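Local coordinates for protein beta sliding clamp (Borrelia burgdorferi, PDB 6DJ8) that probably tethers DNA polymerases and other proteins to DNA as a ring-shaped head-to-tail dimer, giving replication its processivity, at residues K288-L291 and A292-N295; N82-N85 and F86-V90; S170-D174 and E175-V179; F160-V163 and I164-A168; L306-E310 and L311-L315. One frame throughout, in Å; residues are numbered along the deposited sequence. Where two conformers were deposited one is given.

Contact 1: K288-L291 and A292-N295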
# COMPACT_ATOMS: atom_id res chain seq x y z
N LYS A 288 20.17 -7.14 10.58
CA LYS A 288 19.01 -6.60 9.85
C LYS A 288 18.30 -5.53 10.67
O LYS A 288 17.97 -4.46 10.15
CB LYS A 288 18.02 -7.70 9.49
CG LYS A 288 18.42 -8.61 8.35
CD LYS A 288 17.20 -9.41 7.91
CE LYS A 288 17.57 -10.85 7.65
NZ LYS A 288 16.37 -11.70 7.39
N ASP A 289 18.06 -5.81 11.95
CA ASP A 289 17.34 -4.87 12.81
C ASP A 289 18.07 -3.54 12.92
O ASP A 289 17.47 -2.47 12.79
CB ASP A 289 17.14 -5.51 14.19
CG ASP A 289 16.63 -4.53 15.22
OD1 ASP A 289 17.45 -3.80 15.81
OD2 ASP A 289 15.40 -4.47 15.42
N ARG A 290 19.39 -3.59 13.12
CA ARG A 290 20.17 -2.37 13.31
C ARG A 290 20.29 -1.56 12.03
O ARG A 290 20.30 -0.32 12.06
CB ARG A 290 21.56 -2.70 13.85
CG ARG A 290 21.54 -3.38 15.22
CD ARG A 290 20.65 -2.65 16.24
NE ARG A 290 20.92 -3.14 17.60
CZ ARG A 290 20.23 -4.10 18.21
NH1 ARG A 290 19.21 -4.68 17.59
NH2 ARG A 290 20.55 -4.48 19.44
N LEU A 291 20.40 -2.25 10.88
CA LEU A 291 20.45 -1.53 9.61
C LEU A 291 19.15 -0.79 9.37
O LEU A 291 19.14 0.30 8.79
CB LEU A 291 20.74 -2.50 8.45
CG LEU A 291 22.20 -2.99 8.44
CD1 LEU A 291 22.39 -4.09 7.40
CD2 LEU A 291 23.13 -1.82 8.15
N ALA A 292 18.03 -1.39 9.77
CA ALA A 292 16.75 -0.71 9.60
C ALA A 292 16.67 0.53 10.49
O ALA A 292 16.02 1.51 10.13
CB ALA A 292 15.59 -1.66 9.90
N ARG A 293 17.34 0.51 11.64
CA ARG A 293 17.31 1.68 12.51
C ARG A 293 18.28 2.75 12.02
O ARG A 293 17.90 3.92 11.92
CB ARG A 293 17.61 1.27 13.94
CG ARG A 293 16.61 0.28 14.45
CD ARG A 293 17.05 -0.35 15.75
NE ARG A 293 16.17 -1.47 16.07
CZ ARG A 293 14.96 -1.31 16.58
NH1 ARG A 293 14.20 -2.36 16.84
NH2 ARG A 293 14.49 -0.08 16.80
N VAL A 294 19.52 2.36 11.68
CA VAL A 294 20.49 3.37 11.24
C VAL A 294 20.08 3.94 9.90
O VAL A 294 20.37 5.11 9.59
CB VAL A 294 21.92 2.77 11.20
CG1 VAL A 294 22.15 1.90 9.95
CG2 VAL A 294 22.96 3.87 11.23
N ASN A 295 19.34 3.16 9.10
CA ASN A 295 18.79 3.68 7.85
C ASN A 295 18.03 4.98 8.06
O ASN A 295 17.97 5.82 7.15
CB ASN A 295 17.83 2.66 7.23
CG ASN A 295 17.34 3.08 5.86
OD1 ASN A 295 18.14 3.41 4.99
ND2 ASN A 295 16.01 3.12 5.69

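Contact 2: N82-N85 and F86-V90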
# COMPACT_ATOMS: atom_id res chain seq x y z
N ASN A 82 -8.07 -7.34 -23.86
CA ASN A 82 -7.32 -6.54 -22.89
C ASN A 82 -7.18 -7.28 -21.57
O ASN A 82 -8.17 -7.70 -20.98
CB ASN A 82 -8.03 -5.20 -22.69
CG ASN A 82 -7.38 -4.36 -21.63
OD1 ASN A 82 -7.85 -4.32 -20.49
ND2 ASN A 82 -6.28 -3.71 -22.00
N ALA A 83 -5.92 -7.44 -21.12
CA ALA A 83 -5.66 -8.31 -19.97
C ALA A 83 -6.29 -7.76 -18.69
O ALA A 83 -6.80 -8.53 -17.87
CB ALA A 83 -4.15 -8.48 -19.76
N SER A 84 -6.19 -6.45 -18.48
CA SER A 84 -6.70 -5.83 -17.26
C SER A 84 -8.23 -5.97 -17.16
O SER A 84 -8.77 -6.28 -16.09
CB SER A 84 -6.27 -4.36 -17.23
OG SER A 84 -6.76 -3.69 -16.09
N ASN A 85 -8.93 -5.75 -18.27
CA ASN A 85 -10.39 -5.90 -18.25
C ASN A 85 -10.79 -7.36 -18.01
O ASN A 85 -11.71 -7.64 -17.24
CB ASN A 85 -11.01 -5.39 -19.54
CG ASN A 85 -10.92 -3.89 -19.68
OD1 ASN A 85 -10.56 -3.20 -18.73
ND2 ASN A 85 -11.25 -3.38 -20.86
N PHE A 86 -10.11 -8.29 -18.67
CA PHE A 86 -10.45 -9.70 -18.51
C PHE A 86 -10.23 -10.14 -17.07
O PHE A 86 -11.05 -10.86 -16.50
CB PHE A 86 -9.60 -10.55 -19.46
CG PHE A 86 -10.09 -11.96 -19.60
CD1 PHE A 86 -11.43 -12.26 -19.51
CD2 PHE A 86 -9.18 -12.99 -19.81
CE1 PHE A 86 -11.88 -13.56 -19.64
CE2 PHE A 86 -9.62 -14.29 -19.95
CZ PHE A 86 -10.98 -14.57 -19.86
N TYR A 87 -9.11 -9.73 -16.48
CA TYR A 87 -8.86 -10.01 -15.08
C TYR A 87 -9.95 -9.43 -14.19
O TYR A 87 -10.43 -10.08 -13.26
CB TYR A 87 -7.49 -9.45 -14.67
CG TYR A 87 -7.07 -9.79 -13.27
CD1 TYR A 87 -6.95 -11.11 -12.87
CD2 TYR A 87 -6.79 -8.80 -12.33
CE1 TYR A 87 -6.56 -11.45 -11.58
CE2 TYR A 87 -6.39 -9.13 -11.02
CZ TYR A 87 -6.28 -10.46 -10.67
OH TYR A 87 -5.89 -10.83 -9.41
N ASP A 88 -10.34 -8.18 -14.46
CA ASP A 88 -11.40 -7.57 -13.66
C ASP A 88 -12.69 -8.36 -13.77
O ASP A 88 -13.36 -8.61 -12.75
CB ASP A 88 -11.61 -6.13 -14.11
CG ASP A 88 -10.52 -5.21 -13.61
OD1 ASP A 88 -9.72 -5.64 -12.76
OD2 ASP A 88 -10.45 -4.05 -14.07
N ALA A 89 -13.04 -8.81 -14.98
CA ALA A 89 -14.25 -9.60 -15.18
C ALA A 89 -14.25 -10.84 -14.30
O ALA A 89 -15.23 -11.13 -13.61
CB ALA A 89 -14.39 -9.97 -16.65
N VAL A 90 -13.15 -11.58 -14.32
CA VAL A 90 -13.08 -12.82 -13.57
C VAL A 90 -13.07 -12.54 -12.05
O VAL A 90 -13.64 -13.30 -11.26
CB VAL A 90 -11.85 -13.62 -14.05
CG1 VAL A 90 -11.54 -14.75 -13.13
CG2 VAL A 90 -12.10 -14.10 -15.51
O HOH W 1 -9.25 -3.06 -16.14
O HOH W 2 -7.09 -5.22 -13.59

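Contact 3: S170-D174 and E175-V179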
# COMPACT_ATOMS: atom_id res chain seq x y z
N SER A 170 20.76 -8.47 -8.11
CA SER A 170 22.04 -7.83 -8.40
C SER A 170 22.18 -7.31 -9.82
O SER A 170 23.09 -6.51 -10.09
CB SER A 170 23.20 -8.80 -8.16
OG SER A 170 23.46 -8.96 -6.79
N ALA A 171 21.36 -7.78 -10.76
CA ALA A 171 21.53 -7.32 -12.14
C ALA A 171 21.23 -5.84 -12.22
O ALA A 171 20.46 -5.29 -11.42
CB ALA A 171 20.63 -8.11 -13.09
N HIS A 172 21.87 -5.16 -13.17
CA HIS A 172 21.54 -3.77 -13.38
C HIS A 172 20.05 -3.64 -13.74
O HIS A 172 19.48 -4.49 -14.43
CB HIS A 172 22.41 -3.18 -14.49
CG HIS A 172 22.50 -1.69 -14.44
ND1 HIS A 172 21.45 -0.87 -14.79
CD2 HIS A 172 23.49 -0.87 -14.01
CE1 HIS A 172 21.80 0.39 -14.60
NE2 HIS A 172 23.03 0.41 -14.13
N LEU A 173 19.42 -2.60 -13.20
CA LEU A 173 17.98 -2.40 -13.33
C LEU A 173 17.57 -1.73 -14.64
O LEU A 173 16.38 -1.73 -14.96
CB LEU A 173 17.48 -1.60 -12.13
CG LEU A 173 17.51 -2.39 -10.82
CD1 LEU A 173 17.13 -1.51 -9.64
CD2 LEU A 173 16.56 -3.56 -10.92
N ASP A 174 18.49 -1.09 -15.36
CA ASP A 174 18.19 -0.39 -16.61
C ASP A 174 18.25 -1.39 -17.77
O ASP A 174 19.33 -1.86 -18.13
CB ASP A 174 19.19 0.75 -16.81
CG ASP A 174 18.94 1.54 -18.10
OD1 ASP A 174 18.01 1.23 -18.87
OD2 ASP A 174 19.73 2.48 -18.36
N GLU A 175 17.11 -1.67 -18.39
CA GLU A 175 17.12 -2.63 -19.50
C GLU A 175 17.96 -2.16 -20.69
O GLU A 175 18.36 -2.99 -21.51
CB GLU A 175 15.69 -2.94 -19.94
CG GLU A 175 14.78 -3.33 -18.78
CD GLU A 175 13.41 -3.80 -19.21
OE1 GLU A 175 13.13 -3.85 -20.43
OE2 GLU A 175 12.60 -4.15 -18.32
N SER A 176 18.23 -0.86 -20.80
CA SER A 176 19.08 -0.35 -21.88
C SER A 176 20.58 -0.55 -21.61
O SER A 176 21.36 -0.57 -22.57
CB SER A 176 18.77 1.12 -22.15
OG SER A 176 19.44 1.99 -21.26
N LYS A 177 21.01 -0.66 -20.36
CA LYS A 177 22.39 -1.07 -20.11
C LYS A 177 22.42 -2.57 -20.37
O LYS A 177 22.27 -3.38 -19.46
CB LYS A 177 22.85 -0.73 -18.70
CG LYS A 177 22.64 0.71 -18.28
CD LYS A 177 23.72 1.12 -17.30
CE LYS A 177 23.52 2.54 -16.80
NZ LYS A 177 23.25 3.45 -17.93
N ASN A 178 22.63 -2.93 -21.64
CA ASN A 178 22.22 -4.25 -22.11
C ASN A 178 22.91 -5.36 -21.34
O ASN A 178 22.25 -6.28 -20.84
CB ASN A 178 22.49 -4.37 -23.61
N VAL A 179 24.24 -5.32 -21.24
CA VAL A 179 24.93 -6.49 -20.72
C VAL A 179 24.68 -6.66 -19.22
O VAL A 179 24.32 -7.75 -18.75
CB VAL A 179 26.43 -6.41 -21.04
CG1 VAL A 179 27.19 -7.48 -20.30
CG2 VAL A 179 26.64 -6.56 -22.55

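Contact 4: F160-V163 and I164-A168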
# COMPACT_ATOMS: atom_id res chain seq x y z
N PHE A 160 16.06 -23.79 -8.22
CA PHE A 160 16.08 -22.70 -9.18
C PHE A 160 15.53 -21.42 -8.57
O PHE A 160 16.04 -20.32 -8.84
CB PHE A 160 15.25 -23.08 -10.41
CG PHE A 160 15.42 -22.15 -11.58
CD1 PHE A 160 16.59 -21.44 -11.78
CD2 PHE A 160 14.40 -22.00 -12.51
CE1 PHE A 160 16.74 -20.60 -12.87
CE2 PHE A 160 14.55 -21.15 -13.60
CZ PHE A 160 15.73 -20.46 -13.78
N LYS A 161 14.47 -21.53 -7.76
CA LYS A 161 13.92 -20.36 -7.08
C LYS A 161 14.96 -19.73 -6.15
O LYS A 161 15.11 -18.51 -6.11
CB LYS A 161 12.69 -20.73 -6.25
CG LYS A 161 11.41 -20.88 -7.02
CD LYS A 161 10.23 -21.04 -6.08
CE LYS A 161 10.19 -19.90 -5.07
NZ LYS A 161 8.80 -19.45 -4.82
N LYS A 162 15.67 -20.57 -5.39
CA LYS A 162 16.69 -20.03 -4.49
C LYS A 162 17.78 -19.31 -5.28
O LYS A 162 18.19 -18.19 -4.92
CB LYS A 162 17.29 -21.15 -3.65
CG LYS A 162 18.25 -20.68 -2.56
CD LYS A 162 18.46 -21.78 -1.52
CE LYS A 162 19.68 -21.52 -0.64
NZ LYS A 162 19.66 -22.42 0.55
N VAL A 163 18.23 -19.90 -6.38
CA VAL A 163 19.25 -19.26 -7.20
C VAL A 163 18.75 -17.93 -7.75
O VAL A 163 19.47 -16.93 -7.75
CB VAL A 163 19.71 -20.22 -8.32
CG1 VAL A 163 20.59 -19.48 -9.31
CG2 VAL A 163 20.50 -21.37 -7.71
N ILE A 164 17.52 -17.91 -8.26
CA ILE A 164 16.95 -16.67 -8.77
C ILE A 164 16.92 -15.62 -7.68
O ILE A 164 17.31 -14.46 -7.88
CB ILE A 164 15.54 -16.93 -9.33
CG1 ILE A 164 15.60 -17.67 -10.67
CG2 ILE A 164 14.74 -15.61 -9.44
CD1 ILE A 164 14.23 -18.13 -11.17
N ASN A 165 16.46 -16.01 -6.49
CA ASN A 165 16.39 -15.09 -5.36
C ASN A 165 17.77 -14.53 -5.02
O ASN A 165 17.89 -13.36 -4.63
CB ASN A 165 15.77 -15.80 -4.14
CG ASN A 165 15.37 -14.83 -3.03
OD1 ASN A 165 14.73 -13.81 -3.29
ND2 ASN A 165 15.75 -15.14 -1.79
N ARG A 166 18.83 -15.30 -5.23
CA ARG A 166 20.17 -14.82 -4.91
C ARG A 166 20.82 -14.05 -6.06
O ARG A 166 21.79 -13.33 -5.83
CB ARG A 166 21.07 -15.99 -4.51
CG ARG A 166 20.86 -16.32 -3.03
CD ARG A 166 21.05 -17.78 -2.64
NE ARG A 166 20.58 -17.94 -1.27
CZ ARG A 166 21.32 -18.33 -0.24
NH1 ARG A 166 22.58 -18.69 -0.41
NH2 ARG A 166 20.77 -18.40 0.96
N ILE A 167 20.29 -14.16 -7.28
CA ILE A 167 20.93 -13.60 -8.46
C ILE A 167 20.18 -12.38 -9.01
O ILE A 167 20.81 -11.37 -9.33
CB ILE A 167 21.08 -14.69 -9.55
CG1 ILE A 167 22.23 -15.64 -9.21
CG2 ILE A 167 21.34 -14.05 -10.90
CD1 ILE A 167 23.60 -15.06 -9.52
N ALA A 168 18.84 -12.44 -9.07
CA ALA A 168 18.10 -11.45 -9.84
C ALA A 168 18.34 -10.02 -9.34
O ALA A 168 18.55 -9.10 -10.14
CB ALA A 168 16.60 -11.77 -9.81

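Contact 5: L306-E310 and L311-L315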
# COMPACT_ATOMS: atom_id res chain seq x y z
N LEU A 306 30.72 2.20 8.16
CA LEU A 306 30.93 1.02 8.99
C LEU A 306 32.31 1.10 9.63
O LEU A 306 33.29 1.41 8.95
CB LEU A 306 30.86 -0.28 8.18
CG LEU A 306 29.59 -0.60 7.42
CD1 LEU A 306 29.74 -1.90 6.65
CD2 LEU A 306 28.45 -0.66 8.41
N THR A 307 32.39 0.79 10.92
CA THR A 307 33.68 0.67 11.58
C THR A 307 33.80 -0.71 12.21
O THR A 307 33.03 -1.05 13.12
CB THR A 307 33.89 1.75 12.64
OG1 THR A 307 33.76 3.02 12.01
CG2 THR A 307 35.32 1.64 13.23
N PHE A 308 34.76 -1.50 11.71
CA PHE A 308 35.05 -2.83 12.23
C PHE A 308 36.20 -2.73 13.23
O PHE A 308 37.29 -2.26 12.88
CB PHE A 308 35.46 -3.80 11.12
CG PHE A 308 34.33 -4.23 10.22
CD1 PHE A 308 33.95 -3.47 9.14
CD2 PHE A 308 33.69 -5.44 10.44
CE1 PHE A 308 32.94 -3.89 8.32
CE2 PHE A 308 32.70 -5.86 9.62
CZ PHE A 308 32.32 -5.09 8.56
N SER A 309 35.96 -3.18 14.46
CA SER A 309 36.99 -3.35 15.47
C SER A 309 36.78 -4.72 16.10
O SER A 309 35.79 -5.40 15.84
CB SER A 309 36.95 -2.24 16.52
OG SER A 309 35.74 -2.29 17.26
N GLU A 310 37.74 -5.13 16.94
CA GLU A 310 37.65 -6.45 17.55
C GLU A 310 36.43 -6.57 18.46
O GLU A 310 35.78 -7.62 18.52
CB GLU A 310 38.93 -6.77 18.31
CG GLU A 310 38.92 -8.08 19.09
CD GLU A 310 40.34 -8.50 19.51
OE1 GLU A 310 41.30 -7.82 19.09
OE2 GLU A 310 40.49 -9.51 20.24
N LEU A 311 36.09 -5.51 19.18
CA LEU A 311 34.99 -5.62 20.13
C LEU A 311 33.63 -5.30 19.54
O LEU A 311 32.62 -5.72 20.11
CB LEU A 311 35.23 -4.73 21.35
CG LEU A 311 36.42 -5.13 22.22
CD1 LEU A 311 36.42 -4.32 23.50
CD2 LEU A 311 36.43 -6.63 22.51
N GLN A 312 33.56 -4.55 18.44
CA GLN A 312 32.25 -4.15 17.97
C GLN A 312 32.31 -3.78 16.50
O GLN A 312 33.37 -3.43 15.97
CB GLN A 312 31.72 -2.94 18.74
CG GLN A 312 32.43 -1.68 18.31
CD GLN A 312 33.07 -0.94 19.44
OE1 GLN A 312 33.00 -1.37 20.58
NE2 GLN A 312 33.73 0.16 19.12
N LEU A 313 31.14 -3.79 15.87
CA LEU A 313 30.91 -3.19 14.58
C LEU A 313 30.08 -1.93 14.81
O LEU A 313 29.03 -1.99 15.46
CB LEU A 313 30.14 -4.14 13.65
CG LEU A 313 29.58 -3.55 12.36
CD1 LEU A 313 30.69 -3.04 11.46
CD2 LEU A 313 28.68 -4.57 11.62
N LYS A 314 30.54 -0.81 14.28
CA LYS A 314 29.85 0.47 14.43
C LYS A 314 29.15 0.83 13.13
O LYS A 314 29.75 0.75 12.06
CB LYS A 314 30.84 1.57 14.83
CG LYS A 314 30.19 2.96 14.94
CD LYS A 314 31.22 4.05 15.20
CE LYS A 314 30.49 5.34 15.61
NZ LYS A 314 31.28 6.59 15.40
N LEU A 315 27.88 1.17 13.22
CA LEU A 315 27.10 1.64 12.07
C LEU A 315 26.76 3.10 12.31
O LEU A 315 26.15 3.44 13.33
CB LEU A 315 25.82 0.83 11.87
CG LEU A 315 25.75 -0.66 12.19
CD1 LEU A 315 24.30 -1.11 12.14
CD2 LEU A 315 26.59 -1.48 11.23
O HOH W 3 31.18 3.77 11.70

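Contact 1: K288-L291 and A292-N295
K288 meets the second segment through its carbonyl oxygen, which accepts the backbone N-H of A292 (A292 N to K288 O 3.1 Å). One residue on, D289 is gripped side-on by the guanidinium of R293. R293 NE reaches D289 OD1 at 2.7 Å, and R293 NH1 meets D289 OD2 at 2.8 Å on its syn lone pair. The grip is twisted, the carboxylate and guanidinium planes lying 44° apart. With CG anti to the backbone N (chi1 169°), the carboxylate of D289 turns to the flank where R293 runs. This face of helix 284-294 belongs to the head-to-tail subunit interface: R293 also donates to N94 OD1 and A92 O of the second subunit. R290 closes the salt-bridge network, its NH1 lying 2.7 Å from D289 OD1 on the opposite face of the carboxylate from R293 NE; its guanidinium also makes a cation-pi contact with F95 of the second subunit. The carbonyl of R290 takes V294 N at 2.8 Å. L291 faces the protein interior, where its CD2 lies 4.2 Å from V294 CG1 and both side chains rest on L304. L291 O accepts N295 N, while the side chain of N295 is held through OD1 by R302.

Contact 2: N82-N85 and F86-V90
S84 and D88, one helical turn apart, face each other across two waters rather than directly. Water 1 accepts from S84 OG at 2.6 Å and gives its protons to D88 OD2 (2.6 Å) and N85 OD1 (2.9 Å), which ties three side chains of neighbouring turns together. Water 2 donates to S84 OG and, at 2.8 Å, to D88 OD1, and it also sits at the edge of the Y87 ring, in its plane. Each carboxylate oxygen of D88 therefore has its own water, and S84 OG serves as donor to one water and acceptor from the other. D88 has CG beside its backbone N (chi1 -76°), a setting that folds the carboxylate back along the helix toward S84.

The packed side is of another kind. Here helix 83-92 of the N-terminal domain begins: N82 is the N-cap, and its OD1 accepts N85 N at 2.9 Å. N82 also offers its carbonyl to F86 N, 3.1 Å away, so both side chain and main chain of this residue start the helix. With chi1 -167°, F86 sends its ring away from the first segment, to I26 of helix 19-29 and L110 of strand 109-114, and its CB stays near N82 O. Y87 leans on M23 and I26 of helix 19-29, while A89 rests on L127 and I112. At the watery edge, N85 and D88 pack against R324 of the second subunit.

Contact 3: S170-D174 and E175-V179
K177 lays its aliphatic chain on the ring of H172, just ahead of the turn. The lysine chain passes obliquely over one face of the imidazole, and its CD makes a CH-pi contact, 3.6 Å from the ring centroid of H172 and displaced toward the rim, closest to NE2. Bends at chi2 (-149°) and chi4 (-48°) set the chain of K177 over the ring and bring its amino group round toward D174.

Hydrogen bonds shape the backbone. D174 N donates to H172 ND1 at 3.0 Å, in the ring plane, which helps to fix the rotation of the imidazole under the lysine. D174 OD1 accepts S176 N at 2.9 Å, an Asx turn, with the donor well above the carboxylate plane. D174 to K177 form a type I beta turn, overlapping the Asx turn and closed by a weak bond from K177 N to D174 O (3.0 Å), and K177 is then the centre of an inverse gamma turn. The hydroxyl of S176 stands close to both carboxylate oxygens of D174, about equally near, and its bonding there is weak and unsettled.

One salt bridge, a long one, runs from K177 NZ to D174 OD2 (3.7 Å).

The turn projects at the surface from the loop between helix 157-167 and strand 182-187. At its base H172 pairs with L180 through the backbone and gives its carbonyl to N181 ND2, and S170 OG bonds to S204 on strand 202-211.

Contact 4: F160-V163 and I164-A168
I164 lays its CD1 methyl over the centre of the F160 ring, a CH-pi contact with CD1 3.8 Å from the ring centroid of F160 and 9° off the normal, the ring itself resting on F225 of helix 223-231 and on strand 237-242. The aliphatic chain reaches back one turn because CG1 sits beside the backbone N (chi1 -74°), while I164 N donates to F160 O at 2.9 Å. N165 joins through its main chain, its N bonding to K161 O at 2.9 Å. R166 runs alongside K162, both pointing the same way, and K162 CE lies over the middle of the guanidinium, 3.6 Å from R166 CZ. Two carboxylates gather these bases: K162 NZ makes a salt bridge to E359 and R166 NH2 to E377, so the two side chains link this helix to residues of the C-terminal domain. I167 lies side by side with V163, CG1 to CG1 4.2 Å, and packs on S204 and C206 of strand 202-211; its own N and that of A168 both bond to I164 O. The helix belongs to the central domain, one of three similar domains of the sliding-ring processivity factor, whose helices pack on beta sheets and, as in bacterial relatives, probably line the ring's inner surface.

Contact 5: L306-E310 and L311-L315
L313 and F308 lie side by side, pointing the same way from a non-hydrogen-bonded pair. From CB, L313 turns CG anti to its own N (chi1 168°), and from CG the CD1 methyl reaches across to the neighbouring strand. That methyl, at the tip of the side chain, stands over the centre of the F308 ring, 3.7 Å from the centroid of F308 and 3° off the normal, with all six ring carbons about equally far. CD1 of L313 also comes within 3.5 Å of T307 O and 4.3 Å of L306 CB. The two strands, 303-308 and 312-318, form a beta hairpin in a four-stranded antiparallel sheet of the C-terminal domain, their short segments running 168° apart. On the other face, T307 and K314 are the hydrogen-bonded pair: T307 N to K314 O is 2.9 Å and K314 N to T307 O 2.8 Å. Their CB atoms touch; the lysine then runs extended to a salt bridge with E327, and a water bonds to T307 OG1. Toward the turn, S309 N donates to Q312 O at 3.0 Å. The Q312 side chain packs on Y123 of the second subunit, while the F308 ring meets those of Y337 and F367.

Along the chain the order is contact 2, 4, 3, 1, 5, running from the N-terminal domain through the central to the C-terminal one. Contact 2 lies farthest from contact 5, their centres about 54 Å apart on opposite sides of the chain's centre. Contacts 4 and 3 adjoin in sequence, helix 157-167 leading into the loop, with centres about 17 Å apart. Contacts 1 and 5 touch, V294 CG2 to L315 O 3.8 Å, where helix 284-294 packs on the hairpin. Contacts 1, 2 and 5 each reach the second subunit, consistent with the head-to-tail dimer, in which the N-terminal domain of one subunit meets the C-terminal domain of the other, whereas contacts 3 and 4 stay within one subunit.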